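Local coordinates for protein orotate phosphoribosyltransferase (Aeropyrum pernix, PDB 2YZK) that probably catalyses, with magnesium, the transfer of a ribosyl phosphate group from 5-phosphoribose 1-diphosphate to orotate, giving orotidine monophosphate in pyrimidine biosynthesis, at residues 12-17 against 24-29; 44-49 against 77-82; 108-113 against 136-141; 142-147 against 158-163. One frame throughout, in Å; residues are numbered along the deposited sequence.

Contact 1: 12-17 against 24-29; sequences VLRGDF and RSSVYI
Phe17 and Tyr28 meet as an edge-to-face pair, the Tyr28 ring presenting its edge to the face of Phe17 with centroids 5.4 Å apart and planes at 55°. Tyr28 CB lies over that same ring, offset toward the rim and 3.6 Å from its centroid, a CH-pi contact. Phe17 CG stands anti to the carbonyl carbon (chi1 -43°). On the other sheet face Val12 reaches both ways: CG1 meets Val27 CG2 at 3.6 Å, and CG2 lies beside Ile29 CD1, the two side chains pointing the same way. Trp175 packs on Val12 and Val27, makes a cation-pi contact with Arg14, and accepts a hydrogen bond from Arg14 NH1 through its backbone O. Antiparallel pairing links Leu13 with Tyr28 and Phe17 with Ser25; between them lies a beta bulge, where Gly15 N bonds Ser26 O at 2.8 Å. Between the hairpin strands, extended Arg24 grips Asp16 side-on: NE donates to OD1 at 2.8 Å, on the syn side, while NH2 reaches OD2 at 3.1 Å. The carboxylate and guanidinium planes are turned 47° apart, and both nitrogens meet the carboxylate out of its plane. The small sheet thus sets an aromatic pair on one face and aliphatic contacts on the other, with an exposed ion pair whose strength solvent probably moderates.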
loop_
_atom_site.group_PDB
_atom_site.type_symbol
_atom_site.label_atom_id
_atom_site.label_comp_id
_atom_site.label_asym_id
_atom_site.label_seq_id
_atom_site.Cartn_x
_atom_site.Cartn_y
_atom_site.Cartn_z
ATOM N N VAL A 12 4.545 -10.276 16.782
ATOM C CA VAL A 12 3.796 -10.668 17.966
ATOM C C VAL A 12 4.725 -10.277 19.106
ATOM O O VAL A 12 5.747 -10.924 19.332
ATOM C CB VAL A 12 3.520 -12.187 17.997
ATOM C CG1 VAL A 12 2.814 -12.562 19.285
ATOM C CG2 VAL A 12 2.659 -12.577 16.804
ATOM N N LEU A 13 4.374 -9.202 19.805
ATOM C CA LEU A 13 5.195 -8.688 20.892
ATOM C C LEU A 13 4.571 -8.814 22.275
ATOM O O LEU A 13 3.408 -8.470 22.484
ATOM C CB LEU A 13 5.524 -7.216 20.631
ATOM C CG LEU A 13 6.358 -6.475 21.677
ATOM C CD1 LEU A 13 7.784 -7.001 21.657
ATOM C CD2 LEU A 13 6.341 -4.981 21.379
ATOM N N ARG A 14 5.373 -9.301 23.216
ATOM C CA ARG A 14 4.947 -9.463 24.597
ATOM C C ARG A 14 5.065 -8.111 25.299
ATOM O O ARG A 14 6.041 -7.389 25.101
ATOM C CB ARG A 14 5.850 -10.472 25.306
ATOM C CG ARG A 14 5.400 -10.820 26.714
ATOM C CD ARG A 14 4.415 -11.964 26.686
ATOM N NE ARG A 14 3.801 -12.195 27.987
ATOM C CZ ARG A 14 3.150 -13.306 28.309
ATOM N NH1 ARG A 14 3.033 -14.288 27.423
ATOM N NH2 ARG A 14 2.613 -13.432 29.513
ATOM N N GLY A 15 4.077 -7.772 26.120
ATOM C CA GLY A 15 4.121 -6.507 26.829
ATOM C C GLY A 15 2.872 -6.233 27.640
ATOM O O GLY A 15 2.190 -7.152 28.093
ATOM N N ASP A 16 2.573 -4.956 27.827
ATOM C CA ASP A 16 1.401 -4.546 28.585
ATOM C C ASP A 16 0.751 -3.446 27.764
ATOM O O ASP A 16 1.218 -2.308 27.751
ATOM C CB ASP A 16 1.831 -4.035 29.962
ATOM C CG ASP A 16 0.659 -3.680 30.848
ATOM O OD1 ASP A 16 -0.476 -4.105 30.549
ATOM O OD2 ASP A 16 0.880 -2.980 31.859
ATOM N N PHE A 17 -0.326 -3.797 27.071
ATOM C CA PHE A 17 -1.004 -2.855 26.195
ATOM C C PHE A 17 -2.492 -2.712 26.461
ATOM O O PHE A 17 -3.092 -3.499 27.191
ATOM C CB PHE A 17 -0.811 -3.297 24.740
ATOM C CG PHE A 17 0.588 -3.754 24.425
ATOM C CD1 PHE A 17 1.599 -2.831 24.176
ATOM C CD2 PHE A 17 0.903 -5.110 24.419
ATOM C CE1 PHE A 17 2.907 -3.253 23.926
ATOM C CE2 PHE A 17 2.209 -5.544 24.172
ATOM C CZ PHE A 17 3.212 -4.612 23.926
ATOM N N ARG A 24 -7.329 -5.007 28.076
ATOM C CA ARG A 24 -5.904 -4.961 28.389
ATOM C C ARG A 24 -5.335 -6.232 27.771
ATOM O O ARG A 24 -5.963 -7.287 27.840
ATOM C CB ARG A 24 -5.679 -4.969 29.900
ATOM C CG ARG A 24 -4.222 -4.810 30.301
ATOM C CD ARG A 24 -4.049 -4.887 31.808
ATOM N NE ARG A 24 -2.652 -4.722 32.200
ATOM C CZ ARG A 24 -2.195 -4.942 33.427
ATOM N NH1 ARG A 24 -3.026 -5.339 34.383
ATOM N NH2 ARG A 24 -0.909 -4.764 33.700
ATOM N N SER A 25 -4.151 -6.137 27.176
ATOM C CA SER A 25 -3.552 -7.290 26.518
ATOM C C SER A 25 -2.064 -7.440 26.806
ATOM O O SER A 25 -1.353 -6.453 26.971
ATOM C CB SER A 25 -3.770 -7.172 25.005
ATOM O OG SER A 25 -3.174 -8.248 24.306
ATOM N N SER A 26 -1.607 -8.686 26.866
ATOM C CA SER A 26 -0.201 -8.978 27.105
ATOM C C SER A 26 0.516 -9.091 25.760
ATOM O O SER A 26 1.730 -9.299 25.708
ATOM C CB SER A 26 -0.043 -10.294 27.874
ATOM O OG SER A 26 -0.489 -11.400 27.101
ATOM N N VAL A 27 -0.241 -8.954 24.674
ATOM C CA VAL A 27 0.341 -9.054 23.339
ATOM C C VAL A 27 -0.054 -7.911 22.407
ATOM O O VAL A 27 -1.180 -7.417 22.449
ATOM C CB VAL A 27 -0.059 -10.391 22.658
ATOM C CG1 VAL A 27 -1.569 -10.459 22.490
ATOM C CG2 VAL A 27 0.639 -10.524 21.305
ATOM N N TYR A 28 0.899 -7.495 21.577
ATOM C CA TYR A 28 0.663 -6.454 20.589
ATOM C C TYR A 28 0.944 -7.113 19.246
ATOM O O TYR A 28 2.000 -7.718 19.049
ATOM C CB TYR A 28 1.606 -5.266 20.769
ATOM C CG TYR A 28 1.235 -4.107 19.870
ATOM C CD1 TYR A 28 0.233 -3.215 20.240
ATOM C CD2 TYR A 28 1.844 -3.936 18.624
ATOM C CE1 TYR A 28 -0.164 -2.179 19.397
ATOM C CE2 TYR A 28 1.454 -2.900 17.768
ATOM C CZ TYR A 28 0.447 -2.026 18.165
ATOM O OH TYR A 28 0.042 -1.005 17.334
ATOM N N ILE A 29 -0.006 -6.997 18.329
ATOM C CA ILE A 29 0.131 -7.601 17.013
ATOM C C ILE A 29 0.434 -6.544 15.962
ATOM O O ILE A 29 -0.196 -5.489 15.936
ATOM C CB ILE A 29 -1.166 -8.348 16.613
ATOM C CG1 ILE A 29 -1.403 -9.531 17.552
ATOM C CG2 ILE A 29 -1.082 -8.805 15.178
ATOM C CD1 ILE A 29 -0.700 -10.822 17.150
#

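Contact 2: 44-49 against 77-82; sequences ALDLLL and ALRLSK
Charge first: Arg79 and Asp46 form a salt bridge between helices 70-80 and 38-58, with a weak hydrogen bond from Arg79 NH2 to Asp46 OD1 of 3.3 Å. The bond is fairly straight (164° at the hydrogen) and OD1 lies at the guanidinium edge, in its plane, but the carboxylate is turned 82° from that plane. Water 1 closes a small triangle, donating to Asp46 OD1 at 2.7 Å and accepting a weak bond from Arg79 NH2. The arginine chain is bent at chi2 and chi3, which place CD and NE, and its guanidinium lies against the side of helix 38-58.

Aliphatic groups also pack on the guanidinium: Leu49 CD1 sits over one face, offset toward the rim and 3.6 Å from Arg79 NH2, while Leu45 CB touches NH1 at 4.0 Å. The one purely apolar pair is Leu49 with Leu80: CD2 meets CD2 at 3.8 Å as the two side chains slide past each other in opposite directions. Just beyond, Ser81 takes positive phi, and the bonds from Lys82 N to Ala77 O and Ser81 N to Leu78 O make a Schellman motif that ends the helix.

Leu76 touches Leu45 and Leu49, and Leu56 touches Leu49 and Leu80; elsewhere on helix 38-58, Leu47 and Leu48 meet Val163. Leu78 of the second subunit touches Leu45 and Arg79, placing this helix pair at the dimer interface.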
loop_
_atom_site.group_PDB
_atom_site.type_symbol
_atom_site.label_atom_id
_atom_site.label_comp_id
_atom_site.label_asym_id
_atom_site.label_seq_id
_atom_site.Cartn_x
_atom_site.Cartn_y
_atom_site.Cartn_z
ATOM N N ALA A 44 3.987 -15.233 3.932
ATOM C CA ALA A 44 2.658 -14.675 4.163
ATOM C C ALA A 44 1.846 -14.627 2.879
ATOM O O ALA A 44 0.673 -14.990 2.868
ATOM C CB ALA A 44 2.775 -13.269 4.752
ATOM N N LEU A 45 2.473 -14.174 1.799
ATOM C CA LEU A 45 1.786 -14.079 0.521
ATOM C C LEU A 45 1.353 -15.450 0.025
ATOM O O LEU A 45 0.241 -15.607 -0.481
ATOM C CB LEU A 45 2.681 -13.411 -0.525
ATOM C CG LEU A 45 2.856 -11.897 -0.391
ATOM C CD1 LEU A 45 3.840 -11.419 -1.440
ATOM C CD2 LEU A 45 1.511 -11.191 -0.560
ATOM N N ASP A 46 2.225 -16.442 0.168
ATOM C CA ASP A 46 1.884 -17.780 -0.287
ATOM C C ASP A 46 0.700 -18.337 0.492
ATOM O O ASP A 46 -0.167 -19.002 -0.077
ATOM C CB ASP A 46 3.086 -18.719 -0.162
ATOM C CG ASP A 46 4.210 -18.348 -1.111
ATOM O OD1 ASP A 46 3.910 -17.886 -2.234
ATOM O OD2 ASP A 46 5.389 -18.529 -0.747
ATOM N N LEU A 47 0.661 -18.063 1.791
ATOM C CA LEU A 47 -0.439 -18.542 2.621
ATOM C C LEU A 47 -1.739 -17.820 2.260
ATOM O O LEU A 47 -2.812 -18.418 2.277
ATOM C CB LEU A 47 -0.107 -18.346 4.105
ATOM C CG LEU A 47 0.994 -19.263 4.659
ATOM C CD1 LEU A 47 1.320 -18.865 6.088
ATOM C CD2 LEU A 47 0.537 -20.718 4.591
ATOM N N LEU A 48 -1.642 -16.534 1.934
ATOM C CA LEU A 48 -2.821 -15.760 1.547
ATOM C C LEU A 48 -3.390 -16.290 0.227
ATOM O O LEU A 48 -4.606 -16.391 0.057
ATOM C CB LEU A 48 -2.468 -14.273 1.397
ATOM C CG LEU A 48 -2.311 -13.501 2.713
ATOM C CD1 LEU A 48 -1.559 -12.214 2.472
ATOM C CD2 LEU A 48 -3.683 -13.218 3.308
ATOM N N LEU A 49 -2.505 -16.626 -0.704
ATOM C CA LEU A 49 -2.937 -17.141 -1.998
ATOM C C LEU A 49 -3.628 -18.475 -1.785
ATOM O O LEU A 49 -4.658 -18.761 -2.390
ATOM C CB LEU A 49 -1.731 -17.299 -2.934
ATOM C CG LEU A 49 -1.195 -15.961 -3.456
ATOM C CD1 LEU A 49 0.170 -16.127 -4.099
ATOM C CD2 LEU A 49 -2.207 -15.390 -4.451
ATOM N N ALA A 77 -1.980 -8.634 -6.050
ATOM C CA ALA A 77 -2.416 -8.242 -7.385
ATOM C C ALA A 77 -1.288 -8.441 -8.396
ATOM O O ALA A 77 -1.521 -8.931 -9.500
ATOM C CB ALA A 77 -2.886 -6.782 -7.378
ATOM N N LEU A 78 -0.065 -8.074 -8.021
ATOM C CA LEU A 78 1.074 -8.244 -8.920
ATOM C C LEU A 78 1.353 -9.732 -9.167
ATOM O O LEU A 78 1.613 -10.146 -10.300
ATOM C CB LEU A 78 2.326 -7.570 -8.338
ATOM C CG LEU A 78 3.599 -7.599 -9.201
ATOM C CD1 LEU A 78 3.335 -6.940 -10.552
ATOM C CD2 LEU A 78 4.728 -6.884 -8.473
ATOM N N ARG A 79 1.295 -10.533 -8.105
ATOM C CA ARG A 79 1.542 -11.969 -8.230
ATOM C C ARG A 79 0.514 -12.609 -9.156
ATOM O O ARG A 79 0.831 -13.525 -9.913
ATOM C CB ARG A 79 1.482 -12.654 -6.856
ATOM C CG ARG A 79 2.676 -12.386 -5.935
ATOM C CD ARG A 79 3.929 -13.117 -6.410
ATOM N NE ARG A 79 3.760 -14.567 -6.362
ATOM C CZ ARG A 79 3.765 -15.290 -5.246
ATOM N NH1 ARG A 79 3.939 -14.704 -4.070
ATOM N NH2 ARG A 79 3.575 -16.602 -5.302
ATOM N N LEU A 80 -0.717 -12.119 -9.101
ATOM C CA LEU A 80 -1.793 -12.671 -9.916
ATOM C C LEU A 80 -2.011 -11.925 -11.229
ATOM O O LEU A 80 -2.900 -12.280 -12.007
ATOM C CB LEU A 80 -3.094 -12.681 -9.101
ATOM C CG LEU A 80 -3.051 -13.512 -7.812
ATOM C CD1 LEU A 80 -4.309 -13.273 -6.986
ATOM C CD2 LEU A 80 -2.905 -14.978 -8.168
ATOM N N SER A 81 -1.196 -10.906 -11.482
ATOM C CA SER A 81 -1.325 -10.108 -12.698
ATOM C C SER A 81 -2.757 -9.594 -12.810
ATOM O O SER A 81 -3.350 -9.599 -13.887
ATOM C CB SER A 81 -0.980 -10.947 -13.935
ATOM O OG SER A 81 0.355 -11.415 -13.874
ATOM N N LYS A 82 -3.302 -9.151 -11.681
ATOM C CA LYS A 82 -4.667 -8.642 -11.625
ATOM C C LYS A 82 -4.735 -7.171 -11.248
ATOM O O LYS A 82 -3.795 -6.619 -10.683
ATOM C CB LYS A 82 -5.481 -9.426 -10.594
ATOM C CG LYS A 82 -5.830 -10.836 -11.000
ATOM C CD LYS A 82 -6.551 -11.547 -9.864
ATOM C CE LYS A 82 -6.970 -12.956 -10.257
ATOM N NZ LYS A 82 -7.956 -12.958 -11.364
HETATM O O HOH W 1 2.621 -19.258 -4.102
#

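Contact 3: 108-113 against 136-141; sequences RVVVVD and VGTALV
Strands 108-113 and 136-141 are parallel neighbours in the central sheet of the phosphoribosyltransferase fold, and Val111 faces Ala139 across their join. Val111 CG2 presses on Ala139, 3.5 Å from CB and only 3.4 Å from CA, a tight carbon contact. Val111 CG1 stands anti to the carbonyl carbon (chi1 -67°), which puts CG2 between the backbone N and the carbonyl carbon, against Ala139. CG1 meets Val136 CG2 at 4.1 Å, the two valines crossing at about a right angle. Val109 CG2 adds a contact with Val136 CB, and helix 120-131 covers this face through Ile126, which touches both Val111 and Val136. On the opposite face Val110 CG1 packs on Leu140 CB, while Leu48, Val51 and Leu56 of helix 38-58 cover Leu140.

The backbones are joined by three bonds. Leu140 N donates to Val111 O at 2.8 Å and Asp113 N to Leu140 O at 3.0 Å; the bond from Val111 N to Thr138 O is longer, 3.3 Å. Toward Arg108 the strands part, and water 2 bridges them, donating to Val109 O and accepting from Gly137 N, both at 2.8 Å. The same water sits over one guanidinium face of Arg108.

At the other end lies Asp113, predicted to belong to the 5-phosphoribose 1-diphosphate site shared between subunits. A hydrophobic strand ending in Asp113, then helix 120-131 leading back to parallel strand 135-141, forms a beta-alpha-beta crossover; the strand end and following loop are the 5-phosphoribose 1-diphosphate motif of type I phosphoribosyltransferases.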
loop_
_atom_site.group_PDB
_atom_site.type_symbol
_atom_site.label_atom_id
_atom_site.label_comp_id
_atom_site.label_asym_id
_atom_site.label_seq_id
_atom_site.Cartn_x
_atom_site.Cartn_y
_atom_site.Cartn_z
ATOM N N ARG A 108 -16.425 -8.894 -9.885
ATOM C CA ARG A 108 -16.323 -9.513 -8.574
ATOM C C ARG A 108 -14.913 -9.338 -8.019
ATOM O O ARG A 108 -13.931 -9.618 -8.704
ATOM C CB ARG A 108 -16.670 -11.002 -8.665
ATOM C CG ARG A 108 -16.734 -11.703 -7.313
ATOM C CD ARG A 108 -16.996 -13.197 -7.464
ATOM N NE ARG A 108 -17.032 -13.869 -6.167
ATOM C CZ ARG A 108 -18.027 -13.759 -5.292
ATOM N NH1 ARG A 108 -19.083 -13.003 -5.571
ATOM N NH2 ARG A 108 -17.964 -14.399 -4.130
ATOM N N VAL A 109 -14.817 -8.873 -6.780
ATOM C CA VAL A 109 -13.515 -8.662 -6.160
ATOM C C VAL A 109 -13.408 -9.332 -4.796
ATOM O O VAL A 109 -14.402 -9.782 -4.228
ATOM C CB VAL A 109 -13.236 -7.155 -5.962
ATOM C CG1 VAL A 109 -13.434 -6.414 -7.266
ATOM C CG2 VAL A 109 -14.147 -6.595 -4.875
ATOM N N VAL A 110 -12.185 -9.397 -4.284
ATOM C CA VAL A 110 -11.924 -9.948 -2.963
ATOM C C VAL A 110 -11.223 -8.831 -2.201
ATOM O O VAL A 110 -10.292 -8.216 -2.723
ATOM C CB VAL A 110 -10.991 -11.176 -3.016
ATOM C CG1 VAL A 110 -10.572 -11.579 -1.609
ATOM C CG2 VAL A 110 -11.702 -12.338 -3.697
ATOM N N VAL A 111 -11.683 -8.544 -0.986
ATOM C CA VAL A 111 -11.056 -7.499 -0.185
ATOM C C VAL A 111 -10.000 -8.128 0.712
ATOM O O VAL A 111 -10.166 -9.253 1.186
ATOM C CB VAL A 111 -12.074 -6.745 0.689
ATOM C CG1 VAL A 111 -13.011 -5.957 -0.190
ATOM C CG2 VAL A 111 -12.854 -7.715 1.545
ATOM N N VAL A 112 -8.916 -7.389 0.934
ATOM C CA VAL A 112 -7.804 -7.877 1.740
ATOM C C VAL A 112 -7.383 -6.897 2.833
ATOM O O VAL A 112 -7.246 -5.693 2.591
ATOM C CB VAL A 112 -6.571 -8.147 0.838
ATOM C CG1 VAL A 112 -5.386 -8.607 1.680
ATOM C CG2 VAL A 112 -6.919 -9.184 -0.216
ATOM N N ASP A 113 -7.179 -7.419 4.038
ATOM C CA ASP A 113 -6.723 -6.593 5.154
ATOM C C ASP A 113 -5.725 -7.440 5.928
ATOM O O ASP A 113 -5.759 -8.667 5.839
ATOM C CB ASP A 113 -7.890 -6.189 6.061
ATOM C CG ASP A 113 -7.609 -4.906 6.834
ATOM O OD1 ASP A 113 -6.469 -4.401 6.763
ATOM O OD2 ASP A 113 -8.529 -4.401 7.510
ATOM N N VAL A 136 -18.810 -8.367 -4.006
ATOM C CA VAL A 136 -17.814 -8.941 -3.116
ATOM C C VAL A 136 -18.458 -9.828 -2.061
ATOM O O VAL A 136 -19.406 -9.420 -1.385
ATOM C CB VAL A 136 -16.985 -7.818 -2.435
ATOM C CG1 VAL A 136 -17.904 -6.765 -1.841
ATOM C CG2 VAL A 136 -16.090 -8.407 -1.365
ATOM N N GLY A 137 -17.947 -11.048 -1.931
ATOM C CA GLY A 137 -18.495 -11.971 -0.951
ATOM C C GLY A 137 -17.430 -12.603 -0.081
ATOM O O GLY A 137 -17.737 -13.413 0.791
ATOM N N THR A 138 -16.176 -12.229 -0.315
ATOM C CA THR A 138 -15.061 -12.778 0.442
ATOM C C THR A 138 -14.096 -11.699 0.923
ATOM O O THR A 138 -13.753 -10.780 0.175
ATOM C CB THR A 138 -14.258 -13.778 -0.423
ATOM O OG1 THR A 138 -15.117 -14.847 -0.841
ATOM C CG2 THR A 138 -13.076 -14.343 0.358
ATOM N N ALA A 139 -13.680 -11.818 2.182
ATOM C CA ALA A 139 -12.716 -10.907 2.792
ATOM C C ALA A 139 -11.591 -11.824 3.260
ATOM O O ALA A 139 -11.835 -12.843 3.911
ATOM C CB ALA A 139 -13.334 -10.166 3.975
ATOM N N LEU A 140 -10.362 -11.455 2.920
ATOM C CA LEU A 140 -9.200 -12.258 3.245
ATOM C C LEU A 140 -8.229 -11.485 4.128
ATOM O O LEU A 140 -7.884 -10.349 3.824
ATOM C CB LEU A 140 -8.524 -12.671 1.930
ATOM C CG LEU A 140 -7.125 -13.277 1.958
ATOM C CD1 LEU A 140 -7.174 -14.622 2.648
ATOM C CD2 LEU A 140 -6.607 -13.412 0.525
ATOM N N VAL A 141 -7.808 -12.103 5.229
ATOM C CA VAL A 141 -6.864 -11.473 6.143
ATOM C C VAL A 141 -5.799 -12.475 6.574
ATOM O O VAL A 141 -5.964 -13.683 6.408
ATOM C CB VAL A 141 -7.556 -10.919 7.420
ATOM C CG1 VAL A 141 -8.649 -9.933 7.039
ATOM C CG2 VAL A 141 -8.130 -12.058 8.249
HETATM O O HOH W 2 -15.663 -12.068 -3.282
#

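Contact 4: 142-147 against 158-163; sequences LVDRGE and VRLVSV
Next to the predicted orotate-binding residue Arg145 in the chain, Asp144 meets Leu160 and Ser162 where the chain leaves the central parallel sheet. Leu160 CD2 touches the carboxylate of Asp144, 3.7 Å from OD2, the two side chains crossing at a slant. Asp144 CB rests against Ser162, 3.7 Å from OG. Asp144 CG stands anti to the backbone N (chi1 175°). Water 3 donates to Asp144 OD2 at 2.8 Å and also bonds Ser162 OG at 2.9 Å.

The second oxygen, OD1, accepts from Gly146 N at 2.9 Å, which makes an Asx turn; the N-H comes from above the carboxylate plane. This turn follows short strand 143-144, the middle member of a small parallel sheet between strands 115-116 and 164-165. Both segments turn a corner on passing from the large sheet to the small one, at Leu142 and at Val163. There Leu142 CD2 and Val163 CG2 lie 4.0 Å apart, the side chains side by side and pointing the same way, and both residues touch helix 38-58, Leu142 through Ala44 and Leu48, Val163 through Leu47 and Val51. Leu142 O also approaches Val163 CB to 3.2 Å.

Beyond the Asx turn Arg145 grips Glu147 side-on. NE bonds OE1 at 2.9 Å, in the guanidinium plane, and NH2 bonds OE2; Glu147 OE1 has a second cationic partner in Arg23. Thr117, also predicted to bind orotate, touches the Arg145 side chain.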
loop_
_atom_site.group_PDB
_atom_site.type_symbol
_atom_site.label_atom_id
_atom_site.label_comp_id
_atom_site.label_asym_id
_atom_site.label_seq_id
_atom_site.Cartn_x
_atom_site.Cartn_y
_atom_site.Cartn_z
ATOM N N LEU A 142 -4.702 -11.961 7.114
ATOM C CA LEU A 142 -3.617 -12.808 7.587
ATOM C C LEU A 142 -3.986 -13.369 8.951
ATOM O O LEU A 142 -3.868 -14.572 9.196
ATOM C CB LEU A 142 -2.320 -12.003 7.706
ATOM C CG LEU A 142 -1.555 -11.746 6.411
ATOM C CD1 LEU A 142 -0.470 -10.706 6.666
ATOM C CD2 LEU A 142 -0.953 -13.058 5.902
ATOM N N VAL A 143 -4.443 -12.486 9.831
ATOM C CA VAL A 143 -4.820 -12.880 11.180
ATOM C C VAL A 143 -6.193 -12.376 11.603
ATOM O O VAL A 143 -6.508 -11.193 11.473
ATOM C CB VAL A 143 -3.783 -12.378 12.217
ATOM C CG1 VAL A 143 -4.266 -12.685 13.632
ATOM C CG2 VAL A 143 -2.439 -13.041 11.971
ATOM N N ASP A 144 -7.016 -13.290 12.102
ATOM C CA ASP A 144 -8.339 -12.922 12.587
ATOM C C ASP A 144 -8.245 -12.979 14.108
ATOM O O ASP A 144 -7.890 -14.012 14.673
ATOM C CB ASP A 144 -9.394 -13.905 12.068
ATOM C CG ASP A 144 -10.782 -13.639 12.637
ATOM O OD1 ASP A 144 -11.007 -12.540 13.190
ATOM O OD2 ASP A 144 -11.655 -14.529 12.520
ATOM N N ARG A 145 -8.540 -11.865 14.771
ATOM C CA ARG A 145 -8.469 -11.839 16.222
ATOM C C ARG A 145 -9.537 -12.734 16.836
ATOM O O ARG A 145 -9.445 -13.105 18.006
ATOM C CB ARG A 145 -8.629 -10.410 16.742
ATOM C CG ARG A 145 -7.462 -9.484 16.416
ATOM C CD ARG A 145 -7.598 -8.188 17.200
ATOM N NE ARG A 145 -7.634 -8.467 18.633
ATOM C CZ ARG A 145 -6.557 -8.588 19.403
ATOM N NH1 ARG A 145 -5.344 -8.439 18.886
ATOM N NH2 ARG A 145 -6.691 -8.891 20.686
ATOM N N GLY A 146 -10.540 -13.086 16.036
ATOM C CA GLY A 146 -11.617 -13.931 16.521
ATOM C C GLY A 146 -12.449 -13.197 17.550
ATOM O O GLY A 146 -12.856 -13.764 18.572
ATOM N N GLU A 147 -12.711 -11.926 17.275
ATOM C CA GLU A 147 -13.481 -11.103 18.193
ATOM C C GLU A 147 -14.707 -10.455 17.554
ATOM O O GLU A 147 -14.976 -9.265 17.741
ATOM C CB GLU A 147 -12.550 -10.062 18.829
ATOM C CG GLU A 147 -11.445 -10.738 19.657
ATOM C CD GLU A 147 -10.374 -9.790 20.172
ATOM O OE1 GLU A 147 -10.355 -8.612 19.762
ATOM O OE2 GLU A 147 -9.535 -10.236 20.986
ATOM N N VAL A 158 -20.903 -11.538 3.655
ATOM C CA VAL A 158 -19.476 -11.617 3.366
ATOM C C VAL A 158 -18.824 -12.712 4.212
ATOM O O VAL A 158 -19.023 -12.778 5.426
ATOM C CB VAL A 158 -18.783 -10.266 3.640
ATOM C CG1 VAL A 158 -17.276 -10.405 3.427
ATOM C CG2 VAL A 158 -19.356 -9.192 2.714
ATOM N N ARG A 159 -18.065 -13.583 3.553
ATOM C CA ARG A 159 -17.380 -14.681 4.226
ATOM C C ARG A 159 -15.946 -14.276 4.537
ATOM O O ARG A 159 -15.169 -13.987 3.627
ATOM C CB ARG A 159 -17.367 -15.927 3.333
ATOM C CG ARG A 159 -16.664 -17.122 3.963
ATOM C CD ARG A 159 -16.379 -18.231 2.954
ATOM N NE ARG A 159 -15.550 -17.742 1.857
ATOM C CZ ARG A 159 -14.704 -18.493 1.156
ATOM N NH1 ARG A 159 -14.569 -19.782 1.435
ATOM N NH2 ARG A 159 -13.994 -17.951 0.174
ATOM N N LEU A 160 -15.600 -14.247 5.820
ATOM C CA LEU A 160 -14.250 -13.889 6.232
ATOM C C LEU A 160 -13.389 -15.144 6.253
ATOM O O LEU A 160 -13.790 -16.169 6.804
ATOM C CB LEU A 160 -14.259 -13.267 7.635
ATOM C CG LEU A 160 -12.889 -12.947 8.254
ATOM C CD1 LEU A 160 -12.244 -11.790 7.501
ATOM C CD2 LEU A 160 -13.051 -12.585 9.728
ATOM N N VAL A 161 -12.216 -15.065 5.635
ATOM C CA VAL A 161 -11.274 -16.177 5.619
ATOM C C VAL A 161 -9.943 -15.634 6.137
ATOM O O VAL A 161 -9.543 -14.523 5.788
ATOM C CB VAL A 161 -11.077 -16.737 4.193
ATOM C CG1 VAL A 161 -10.071 -17.874 4.226
ATOM C CG2 VAL A 161 -12.415 -17.227 3.636
ATOM N N SER A 162 -9.260 -16.407 6.975
ATOM C CA SER A 162 -7.989 -15.959 7.528
ATOM C C SER A 162 -6.919 -17.032 7.451
ATOM O O SER A 162 -7.223 -18.224 7.461
ATOM C CB SER A 162 -8.175 -15.548 8.992
ATOM O OG SER A 162 -8.594 -16.653 9.779
ATOM N N VAL A 163 -5.665 -16.605 7.364
ATOM C CA VAL A 163 -4.557 -17.548 7.323
ATOM C C VAL A 163 -4.461 -18.185 8.704
ATOM O O VAL A 163 -4.253 -19.396 8.833
ATOM C CB VAL A 163 -3.226 -16.843 6.977
ATOM C CG1 VAL A 163 -2.064 -17.813 7.135
ATOM C CG2 VAL A 163 -3.277 -16.335 5.540
HETATM O O HOH W 3 -11.347 -15.951 10.129
#

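Overall arrangement
Contacts 1 to 4 follow one another along the chain, each closing before the next opens. Contact 1 lies in the peripheral antiparallel sheet, about 28 Å from contact 3 between centres and on the opposite side of the chain's centre. Contacts 3 and 4 have centres about 11 Å apart and meet in the five-stranded parallel sheet, where strand 135-141 of contact 3 neighbours strand 159-162 of contact 4. Contact 2, centred about 13 Å from contact 3, packs helix 38-58 on both: Leu48 touches Leu140, Leu142 and Val163. Contacts 1 and 4 approach to about 4 Å between nearest atoms, bringing the antiparallel sheet close to the predicted orotate site, while contact 2 faces the second subunit.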